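Local coordinates for protein FACT complex subunit POB3 (Chaetomium thermophilum var. thermophilum, PDB 4KHB) that probably helps the FACT histone chaperone reorganise nucleosomes in transcription, replication and repair, and through this N-terminal part pairs with Spt16, at residues 101-111 / 122-131. Numbering follows the deposited sequence.
With SO4 (sulfate ion), chain P; SO4 (sulfate ion), chain Q.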
loop_
_atom_site.group_PDB
_atom_site.type_symbol
_atom_site.label_atom_id
_atom_site.label_comp_id
_atom_site.label_asym_id
_atom_site.label_seq_id
_atom_site.Cartn_x
_atom_site.Cartn_y
_atom_site.Cartn_z
ATOM N N LYS H 101 1.021 13.451 5.520
ATOM C CA LYS H 101 1.892 12.690 4.634
ATOM C C LYS H 101 1.177 12.337 3.340
ATOM O O LYS H 101 0.541 11.284 3.248
ATOM C CB LYS H 101 2.348 11.410 5.339
ATOM C CG LYS H 101 3.533 10.714 4.678
ATOM C CD LYS H 101 4.840 11.440 4.965
ATOM C CE LYS H 101 6.024 10.484 4.925
ATOM N NZ LYS H 101 7.321 11.185 5.146
ATOM N N GLU H 102 1.278 13.214 2.342
ATOM C CA GLU H 102 0.678 12.941 1.039
ATOM C C GLU H 102 1.382 11.795 0.335
ATOM O O GLU H 102 2.610 11.678 0.378
ATOM C CB GLU H 102 0.724 14.173 0.127
ATOM C CG GLU H 102 -0.383 15.192 0.354
ATOM C CD GLU H 102 -0.454 16.218 -0.764
ATOM O OE1 GLU H 102 -0.159 15.858 -1.923
ATOM O OE2 GLU H 102 -0.821 17.380 -0.489
ATOM N N HIS H 103 0.594 10.948 -0.316
ATOM C CA HIS H 103 1.144 9.887 -1.146
ATOM C C HIS H 103 1.138 10.289 -2.619
ATOM O O HIS H 103 0.320 11.114 -3.041
ATOM C CB HIS H 103 0.382 8.580 -0.917
ATOM C CG HIS H 103 0.700 7.924 0.392
ATOM N ND1 HIS H 103 0.359 8.477 1.607
ATOM C CD2 HIS H 103 1.338 6.763 0.672
ATOM C CE1 HIS H 103 0.768 7.681 2.580
ATOM N NE2 HIS H 103 1.364 6.634 2.039
ATOM N N SER H 104 2.046 9.701 -3.394
ATOM C CA SER H 104 2.168 10.009 -4.818
ATOM C C SER H 104 1.016 9.399 -5.614
ATOM O O SER H 104 0.631 8.252 -5.378
ATOM C CB SER H 104 3.512 9.508 -5.359
ATOM O OG SER H 104 3.651 9.812 -6.735
ATOM N N LEU H 105 0.459 10.169 -6.547
ATOM C CA LEU H 105 -0.674 9.693 -7.337
ATOM C C LEU H 105 -0.413 9.646 -8.847
ATOM O O LEU H 105 -1.338 9.395 -9.624
ATOM C CB LEU H 105 -1.901 10.571 -7.061
ATOM C CG LEU H 105 -2.493 10.538 -5.646
ATOM C CD1 LEU H 105 -3.643 11.522 -5.521
ATOM C CD2 LEU H 105 -2.952 9.139 -5.286
ATOM N N ARG H 106 0.830 9.877 -9.269
ATOM C CA ARG H 106 1.133 9.916 -10.704
ATOM C C ARG H 106 1.167 8.535 -11.365
ATOM O O ARG H 106 1.054 8.422 -12.589
ATOM C CB ARG H 106 2.365 10.771 -11.048
ATOM C CG ARG H 106 3.597 10.583 -10.187
ATOM C CD ARG H 106 4.102 11.942 -9.708
ATOM N NE ARG H 106 5.463 12.262 -10.136
ATOM C CZ ARG H 106 5.916 13.501 -10.314
ATOM N NH1 ARG H 106 5.120 14.541 -10.100
ATOM N NH2 ARG H 106 7.166 13.706 -10.701
ATOM N N GLY H 107 1.332 7.493 -10.556
ATOM C CA GLY H 107 1.323 6.138 -11.073
ATOM C C GLY H 107 2.641 5.684 -11.663
ATOM O O GLY H 107 2.672 4.817 -12.541
ATOM N N TRP H 108 3.734 6.275 -11.190
ATOM C CA TRP H 108 5.064 5.884 -11.641
ATOM C C TRP H 108 5.539 4.628 -10.922
ATOM O O TRP H 108 5.074 4.314 -9.820
ATOM C CB TRP H 108 6.064 7.016 -11.410
ATOM C CG TRP H 108 5.849 8.205 -12.298
ATOM C CD1 TRP H 108 4.804 8.413 -13.150
ATOM C CD2 TRP H 108 6.701 9.353 -12.419
ATOM N NE1 TRP H 108 4.955 9.619 -13.795
ATOM C CE2 TRP H 108 6.111 10.215 -13.364
ATOM C CE3 TRP H 108 7.905 9.734 -11.818
ATOM C CZ2 TRP H 108 6.686 11.435 -13.724
ATOM C CZ3 TRP H 108 8.475 10.944 -12.179
ATOM C CH2 TRP H 108 7.864 11.778 -13.123
ATOM N N ASN H 109 6.465 3.909 -11.550
ATOM C CA ASN H 109 7.044 2.709 -10.951
ATOM C C ASN H 109 8.545 2.842 -10.719
ATOM O O ASN H 109 9.235 1.843 -10.490
ATOM C CB ASN H 109 6.746 1.469 -11.800
ATOM C CG ASN H 109 7.538 1.448 -13.098
ATOM O OD1 ASN H 109 7.674 2.469 -13.773
ATOM N ND2 ASN H 109 8.065 0.282 -13.452
ATOM N N TRP H 110 9.052 4.072 -10.785
ATOM C CA TRP H 110 10.465 4.314 -10.499
ATOM C C TRP H 110 10.676 5.365 -9.412
ATOM O O TRP H 110 9.884 6.304 -9.277
ATOM C CB TRP H 110 11.248 4.676 -11.768
ATOM C CG TRP H 110 10.905 5.999 -12.384
ATOM C CD1 TRP H 110 11.557 7.184 -12.192
ATOM C CD2 TRP H 110 9.862 6.271 -13.327
ATOM N NE1 TRP H 110 10.971 8.178 -12.940
ATOM C CE2 TRP H 110 9.920 7.636 -13.653
ATOM C CE3 TRP H 110 8.867 5.484 -13.927
ATOM C CZ2 TRP H 110 9.037 8.243 -14.544
ATOM C CZ3 TRP H 110 7.988 6.083 -14.811
ATOM C CH2 TRP H 110 8.076 7.447 -15.110
ATOM N N GLY H 111 11.748 5.203 -8.641
ATOM C CA GLY H 111 12.029 6.101 -7.536
ATOM C C GLY H 111 13.045 5.518 -6.571
ATOM O O GLY H 111 14.157 5.162 -6.969
ATOM N N PHE H 122 8.423 2.679 -0.839
ATOM C CA PHE H 122 8.801 3.050 -2.197
ATOM C C PHE H 122 8.391 4.493 -2.470
ATOM O O PHE H 122 7.200 4.807 -2.562
ATOM C CB PHE H 122 8.181 2.103 -3.228
ATOM C CG PHE H 122 8.764 2.248 -4.604
ATOM C CD1 PHE H 122 9.993 1.680 -4.912
ATOM C CD2 PHE H 122 8.085 2.953 -5.590
ATOM C CE1 PHE H 122 10.537 1.812 -6.177
ATOM C CE2 PHE H 122 8.622 3.090 -6.858
ATOM C CZ PHE H 122 9.850 2.518 -7.152
ATOM N N ASN H 123 9.387 5.365 -2.599
ATOM C CA ASN H 123 9.143 6.791 -2.758
ATOM C C ASN H 123 9.245 7.231 -4.215
ATOM O O ASN H 123 10.167 6.830 -4.931
ATOM C CB ASN H 123 10.123 7.602 -1.897
ATOM C CG ASN H 123 9.763 7.582 -0.419
ATOM O OD1 ASN H 123 8.630 7.878 -0.043
ATOM N ND2 ASN H 123 10.732 7.246 0.425
ATOM N N VAL H 124 8.293 8.057 -4.644
ATOM C CA VAL H 124 8.320 8.655 -5.975
ATOM C C VAL H 124 8.554 10.150 -5.820
ATOM O O VAL H 124 7.654 10.879 -5.391
ATOM C CB VAL H 124 6.998 8.415 -6.728
ATOM C CG1 VAL H 124 7.014 9.113 -8.079
ATOM C CG2 VAL H 124 6.760 6.931 -6.909
ATOM N N GLN H 125 9.760 10.598 -6.168
ATOM C CA GLN H 125 10.199 11.971 -5.907
ATOM C C GLN H 125 9.933 12.389 -4.461
ATOM O O GLN H 125 9.358 13.450 -4.199
ATOM C CB GLN H 125 9.567 12.958 -6.895
ATOM C CG GLN H 125 10.201 12.899 -8.283
ATOM C CD GLN H 125 11.613 13.460 -8.301
ATOM O OE1 GLN H 125 11.916 14.437 -7.612
ATOM N NE2 GLN H 125 12.487 12.837 -9.081
ATOM N N ASN H 126 10.344 11.517 -3.541
ATOM C CA ASN H 126 10.282 11.753 -2.098
ATOM C C ASN H 126 8.879 11.732 -1.480
ATOM O O ASN H 126 8.688 12.174 -0.348
ATOM C CB ASN H 126 11.055 13.014 -1.698
ATOM C CG ASN H 126 12.527 12.739 -1.454
ATOM O OD1 ASN H 126 12.895 12.117 -0.457
ATOM N ND2 ASN H 126 13.377 13.205 -2.362
ATOM N N ARG H 127 7.907 11.211 -2.224
ATOM C CA ARG H 127 6.576 10.972 -1.679
ATOM C C ARG H 127 6.224 9.500 -1.846
ATOM O O ARG H 127 6.377 8.935 -2.932
ATOM C CB ARG H 127 5.532 11.874 -2.350
ATOM C CG ARG H 127 5.750 13.359 -2.093
ATOM C CD ARG H 127 4.640 14.220 -2.673
ATOM N NE ARG H 127 4.941 15.643 -2.539
ATOM C CZ ARG H 127 4.439 16.593 -3.323
ATOM N NH1 ARG H 127 3.601 16.281 -4.302
ATOM N NH2 ARG H 127 4.777 17.860 -3.128
ATOM N N PRO H 128 5.746 8.874 -0.763
ATOM C CA PRO H 128 5.476 7.433 -0.745
ATOM C C PRO H 128 4.358 7.031 -1.697
ATOM O O PRO H 128 3.288 7.638 -1.682
ATOM C CB PRO H 128 5.055 7.173 0.709
ATOM C CG PRO H 128 4.551 8.494 1.203
ATOM C CD PRO H 128 5.411 9.519 0.520
ATOM N N ALA H 129 4.611 6.025 -2.525
ATOM C CA ALA H 129 3.556 5.438 -3.337
ATOM C C ALA H 129 2.873 4.341 -2.530
ATOM O O ALA H 129 1.645 4.217 -2.542
ATOM C CB ALA H 129 4.123 4.874 -4.630
ATOM N N PHE H 130 3.686 3.548 -1.834
ATOM C CA PHE H 130 3.183 2.503 -0.943
ATOM C C PHE H 130 4.194 2.098 0.132
ATOM O O PHE H 130 5.389 2.382 0.016
ATOM C CB PHE H 130 2.716 1.283 -1.740
ATOM C CG PHE H 130 3.795 0.639 -2.562
ATOM C CD1 PHE H 130 4.527 -0.428 -2.060
ATOM C CD2 PHE H 130 4.061 1.088 -3.849
ATOM C CE1 PHE H 130 5.513 -1.032 -2.823
ATOM C CE2 PHE H 130 5.044 0.493 -4.617
ATOM C CZ PHE H 130 5.772 -0.570 -4.103
ATOM N N GLU H 131 3.709 1.430 1.176
ATOM C CA GLU H 131 4.556 1.005 2.286
ATOM C C GLU H 131 4.307 -0.464 2.614
ATOM O O GLU H 131 3.164 -0.927 2.582
ATOM C CB GLU H 131 4.273 1.857 3.527
ATOM C CG GLU H 131 4.522 3.345 3.347
ATOM C CD GLU H 131 3.235 4.127 3.192
ATOM O OE1 GLU H 131 2.200 3.503 2.876
ATOM O OE2 GLU H 131 3.256 5.359 3.388
HETATM S S SO4 P . 2.688 13.346 -6.682
HETATM O O1 SO4 P . 3.073 14.491 -7.494
HETATM O O2 SO4 P . 2.413 13.772 -5.318
HETATM O O3 SO4 P . 1.498 12.733 -7.247
HETATM O O4 SO4 P . 3.769 12.374 -6.667
HETATM S S SO4 Q . 4.398 19.361 -6.385
HETATM O O1 SO4 Q . 4.227 20.534 -7.230
HETATM O O2 SO4 Q . 4.553 19.769 -4.997
HETATM O O3 SO4 Q . 3.225 18.510 -6.508
HETATM O O4 SO4 Q . 5.578 18.626 -6.812
HETATM O O HOH W 1 8.290 8.904 3.013
HETATM O O HOH W 2 -0.155 6.156 -3.795
HETATM O O HOH W 3 10.864 9.085 -8.897
HETATM O O HOH W 4 12.364 10.590 -11.190
#
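His103 lies against Pro128 and points the edge of its ring at Glu131. Pro128 CG sits over one ring face in a CH-pi contact, 3.8 Å from the centroid. At the edge, His103 NE2 donates to Glu131 OE2 at 2.7 Å. The bond is bent, 142° at the hydrogen, and meets the syn side of the carboxylate. Ring and carboxylate planes stand 77° apart, with the bond tilted from both. CG stands anti to the carbonyl carbon (chi1 -74°), bringing the side-chain end toward Pro128 and Glu131. On the ring's other nitrogen, ND1 gives a weak bond to Lys101 O. A leucine in place of His103 would probably leave Glu131 without this donor and Pro128 without a flat ring to lie on. Next along the chain, Ser104 N donates to Pro128 O at 3.0 Å, from above the carbonyl plane.

Between strands 98-100 and 112-115, segment 101-111 joins the two PH-like domains of this N-terminal part and folds over the hairpin of strands 119-124 and 127-133. A type I' turn from Val124 to Arg127 closes that hairpin. At the far end of the linker, Trp110 and Gly111 pair antiparallel with a strand of the SPT16D chain, so the sheet crosses the heterodimer interface. Trp108 NE1 bonds to Phe9 O of SPT16D.

Val124 fills the middle of the contact. Its CG1 meets Trp108 CE3 at 3.9 Å, the two side chains crossing at about a right angle. Val124 CB lies 3.6 Å from Ser104 OG. That hydroxyl donates to a sulfate, probably from the crystallisation liquor. Leu105 N donates to the same ion at 2.9 Å (chain P, O3). Arg127, extended from CG to NE, adds NH1 from across the contact and uses NH1 and NH2 to grip a second sulfate.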